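Local atomic coordinates of Nab2 (Chaetomium thermophilum, PDB entry 4LJ0), a protein that binds polyadenosine RNA through tandem CCCH zinc fingers, of which this chain carries the third to fifth. Residues 7-12 and 55-60. Numbering follows the deposited sequence.
Sequences YWPNCA and SCPFLH. With ZN (zinc ion), chain H; ZN (zinc ion), chain F; nucleotides of chain C; nucleotides of chain D.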
loop_
_atom_site.group_PDB
_atom_site.type_symbol
_atom_site.label_atom_id
_atom_site.label_comp_id
_atom_site.label_asym_id
_atom_site.label_seq_id
_atom_site.Cartn_x
_atom_site.Cartn_y
_atom_site.Cartn_z
ATOM N N TYR A 7 -4.924 -5.120 -5.335
ATOM C CA TYR A 7 -6.197 -5.773 -5.043
ATOM C C TYR A 7 -5.996 -7.185 -4.511
ATOM O O TYR A 7 -6.836 -7.702 -3.773
ATOM C CB TYR A 7 -7.071 -5.798 -6.295
ATOM C CG TYR A 7 -7.458 -4.417 -6.761
ATOM C CD1 TYR A 7 -8.409 -3.677 -6.072
ATOM C CD2 TYR A 7 -6.868 -3.847 -7.882
ATOM C CE1 TYR A 7 -8.766 -2.409 -6.487
ATOM C CE2 TYR A 7 -7.221 -2.578 -8.306
ATOM C CZ TYR A 7 -8.170 -1.865 -7.603
ATOM O OH TYR A 7 -8.531 -0.603 -8.015
ATOM N N TRP A 8 -4.887 -7.805 -4.897
ATOM C CA TRP A 8 -4.537 -9.126 -4.397
ATOM C C TRP A 8 -4.523 -9.070 -2.875
ATOM O O TRP A 8 -4.049 -8.091 -2.303
ATOM C CB TRP A 8 -3.164 -9.542 -4.929
ATOM C CG TRP A 8 -2.823 -10.962 -4.633
ATOM C CD1 TRP A 8 -3.066 -12.046 -5.425
ATOM C CD2 TRP A 8 -2.192 -11.462 -3.451
ATOM N NE1 TRP A 8 -2.620 -13.188 -4.811
ATOM C CE2 TRP A 8 -2.078 -12.858 -3.598
ATOM C CE3 TRP A 8 -1.705 -10.865 -2.285
ATOM C CZ2 TRP A 8 -1.500 -13.665 -2.621
ATOM C CZ3 TRP A 8 -1.128 -11.667 -1.319
ATOM C CH2 TRP A 8 -1.032 -13.053 -1.492
ATOM N N PRO A 9 -5.040 -10.114 -2.202
ATOM C CA PRO A 9 -5.552 -11.397 -2.693
ATOM C C PRO A 9 -7.022 -11.355 -3.115
ATOM O O PRO A 9 -7.673 -12.400 -3.143
ATOM C CB PRO A 9 -5.385 -12.302 -1.475
ATOM C CG PRO A 9 -5.647 -11.393 -0.325
ATOM C CD PRO A 9 -5.112 -10.038 -0.730
ATOM N N ASN A 10 -7.527 -10.166 -3.441
ATOM C CA ASN A 10 -8.909 -10.006 -3.887
ATOM C C ASN A 10 -8.986 -9.349 -5.257
ATOM O O ASN A 10 -9.795 -8.449 -5.485
ATOM C CB ASN A 10 -9.713 -9.194 -2.866
ATOM C CG ASN A 10 -9.852 -9.907 -1.536
ATOM O OD1 ASN A 10 -9.495 -9.370 -0.487
ATOM N ND2 ASN A 10 -10.366 -11.130 -1.574
ATOM N N CYS A 11 -8.134 -9.807 -6.166
ATOM C CA CYS A 11 -8.112 -9.297 -7.525
ATOM C C CYS A 11 -9.186 -9.989 -8.361
ATOM O O CYS A 11 -9.240 -11.216 -8.419
ATOM C CB CYS A 11 -6.736 -9.521 -8.145
ATOM S SG CYS A 11 -6.580 -8.831 -9.800
ATOM N N ALA A 12 -10.029 -9.191 -9.012
ATOM C CA ALA A 12 -11.168 -9.708 -9.768
ATOM C C ALA A 12 -10.913 -9.738 -11.276
ATOM O O ALA A 12 -11.786 -10.137 -12.048
ATOM C CB ALA A 12 -12.400 -8.876 -9.471
ATOM N N SER A 55 -11.083 -17.641 7.800
ATOM C CA SER A 55 -10.104 -17.843 6.726
ATOM C C SER A 55 -9.505 -16.511 6.268
ATOM O O SER A 55 -8.981 -16.401 5.158
ATOM C CB SER A 55 -10.738 -18.572 5.538
ATOM O OG SER A 55 -10.871 -19.958 5.806
ATOM N N CYS A 56 -9.573 -15.502 7.131
ATOM C CA CYS A 56 -9.035 -14.182 6.808
ATOM C C CYS A 56 -7.524 -14.267 6.599
ATOM O O CYS A 56 -6.811 -14.736 7.484
ATOM C CB CYS A 56 -9.343 -13.195 7.938
ATOM S SG CYS A 56 -8.858 -11.488 7.595
ATOM N N PRO A 57 -7.029 -13.822 5.428
ATOM C CA PRO A 57 -5.591 -13.909 5.141
ATOM C C PRO A 57 -4.794 -12.728 5.676
ATOM O O PRO A 57 -3.566 -12.749 5.651
ATOM C CB PRO A 57 -5.551 -13.900 3.615
ATOM C CG PRO A 57 -6.718 -13.066 3.234
ATOM C CD PRO A 57 -7.790 -13.378 4.244
ATOM N N PHE A 58 -5.480 -11.699 6.149
ATOM C CA PHE A 58 -4.782 -10.508 6.602
ATOM C C PHE A 58 -4.100 -10.736 7.951
ATOM O O PHE A 58 -4.233 -11.799 8.556
ATOM C CB PHE A 58 -5.741 -9.326 6.619
ATOM C CG PHE A 58 -6.166 -8.897 5.244
ATOM C CD1 PHE A 58 -7.289 -9.445 4.648
ATOM C CD2 PHE A 58 -5.419 -7.975 4.532
ATOM C CE1 PHE A 58 -7.672 -9.060 3.374
ATOM C CE2 PHE A 58 -5.795 -7.590 3.258
ATOM C CZ PHE A 58 -6.925 -8.133 2.680
ATOM N N LEU A 59 -3.346 -9.741 8.397
ATOM C CA LEU A 59 -2.524 -9.860 9.595
ATOM C C LEU A 59 -3.301 -9.393 10.820
ATOM O O LEU A 59 -3.794 -8.268 10.857
ATOM C CB LEU A 59 -1.254 -9.021 9.421
ATOM C CG LEU A 59 -0.248 -8.969 10.573
ATOM C CD1 LEU A 59 0.368 -10.337 10.816
ATOM C CD2 LEU A 59 0.829 -7.939 10.278
ATOM N N HIS A 60 -3.402 -10.264 11.820
ATOM C CA HIS A 60 -4.154 -9.969 13.037
ATOM C C HIS A 60 -3.242 -9.811 14.245
ATOM O O HIS A 60 -2.188 -10.440 14.322
ATOM C CB HIS A 60 -5.164 -11.086 13.302
ATOM C CG HIS A 60 -6.094 -11.329 12.157
ATOM N ND1 HIS A 60 -5.792 -12.186 11.120
ATOM C CD2 HIS A 60 -7.308 -10.805 11.871
ATOM C CE1 HIS A 60 -6.786 -12.189 10.252
ATOM N NE2 HIS A 60 -7.719 -11.359 10.684
HETATM ZN ZN ZN H . -9.240 -10.628 9.661
HETATM ZN ZN ZN F . -4.373 -8.252 -9.905
ATOM P P A C 2 -14.570 0.143 -9.281
ATOM O OP1 A C 2 -15.684 1.054 -9.656
ATOM O OP2 A C 2 -13.500 0.631 -8.375
ATOM O "O5'" A C 2 -15.216 -1.153 -8.620
ATOM C "C5'" A C 2 -14.566 -2.416 -8.706
ATOM C "C4'" A C 2 -14.588 -3.146 -7.387
ATOM O "O4'" A C 2 -13.849 -4.386 -7.535
ATOM C "C3'" A C 2 -13.933 -2.401 -6.230
ATOM O "O3'" A C 2 -14.574 -2.755 -5.005
ATOM C "C2'" A C 2 -12.501 -2.927 -6.255
ATOM O "O2'" A C 2 -11.825 -2.840 -5.020
ATOM C "C1'" A C 2 -12.708 -4.379 -6.691
ATOM N N9 A C 2 -11.603 -4.951 -7.465
ATOM C C8 A C 2 -11.071 -6.209 -7.334
ATOM N N7 A C 2 -10.109 -6.470 -8.185
ATOM C C5 A C 2 -10.005 -5.312 -8.938
ATOM C C6 A C 2 -9.168 -4.956 -10.009
ATOM N N6 A C 2 -8.237 -5.765 -10.518
ATOM N N1 A C 2 -9.317 -3.724 -10.545
ATOM C C2 A C 2 -10.249 -2.913 -10.033
ATOM N N3 A C 2 -11.096 -3.138 -9.031
ATOM C C4 A C 2 -10.925 -4.370 -8.517
ATOM P P A D 3 -14.780 -6.665 -2.077
ATOM O OP1 A D 3 -15.689 -7.745 -1.619
ATOM O OP2 A D 3 -15.206 -5.247 -1.941
ATOM O "O5'" A D 3 -13.388 -6.817 -1.313
ATOM C "C5'" A D 3 -12.883 -8.101 -0.958
ATOM C "C4'" A D 3 -13.146 -8.446 0.491
ATOM O "O4'" A D 3 -11.914 -8.309 1.260
ATOM C "C3'" A D 3 -14.198 -7.588 1.207
ATOM O "O3'" A D 3 -15.020 -8.405 2.042
ATOM C "C2'" A D 3 -13.354 -6.649 2.064
ATOM O "O2'" A D 3 -14.005 -6.156 3.215
ATOM C "C1'" A D 3 -12.169 -7.541 2.417
ATOM N N9 A D 3 -10.963 -6.798 2.804
ATOM C C8 A D 3 -10.254 -5.859 2.095
ATOM N N7 A D 3 -9.232 -5.361 2.754
ATOM C C5 A D 3 -9.271 -6.006 3.984
ATOM C C6 A D 3 -8.463 -5.929 5.137
ATOM N N6 A D 3 -7.400 -5.132 5.263
ATOM N N1 A D 3 -8.788 -6.712 6.187
ATOM C C2 A D 3 -9.849 -7.518 6.079
ATOM N N3 A D 3 -10.680 -7.681 5.053
ATOM C C4 A D 3 -10.334 -6.889 4.024
#
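Cys56 SG is held from two directions: it binds a zinc ion at 2.3 Å and takes a weak hydrogen bond from the backbone N of Phe58, whose ring reaches Pro9 and Asn10 of the first finger here. His60 NE2 joins the same zinc, with Cys46 and Cys51 completing the site. With CG of Phe58 anti to the carbonyl carbon (chi1 -68°), the far end of the ring points to the 7-12 loop. Pro9 CD approaches Phe58 CZ obliquely at 4.3 Å, while Asn10 OD1 sits at the ring edge, near its plane. Beside this, the two proline rings cross at a slant, Pro9 CG to Pro57 CG 4.1 Å apart. One face of Phe58 carries the adenine of A3 of chain D, C6 over its centre, and Asn10 OD1 packs against that sugar. In the same loop, one face of Tyr7 stacks on the adenine of A2 of chain C, offset toward the ring's rim, and Ala12 N donates to its N7 over 2.8 Å. Cys11 SG, a ligand of the first finger's zinc, accepts a weak bond from N6. No hydrogen bond joins the two loops; their contact is small and mostly apolar. Each finger stacks an aromatic ring on an adenine, and the polar bonds at A2 are consistent with base recognition.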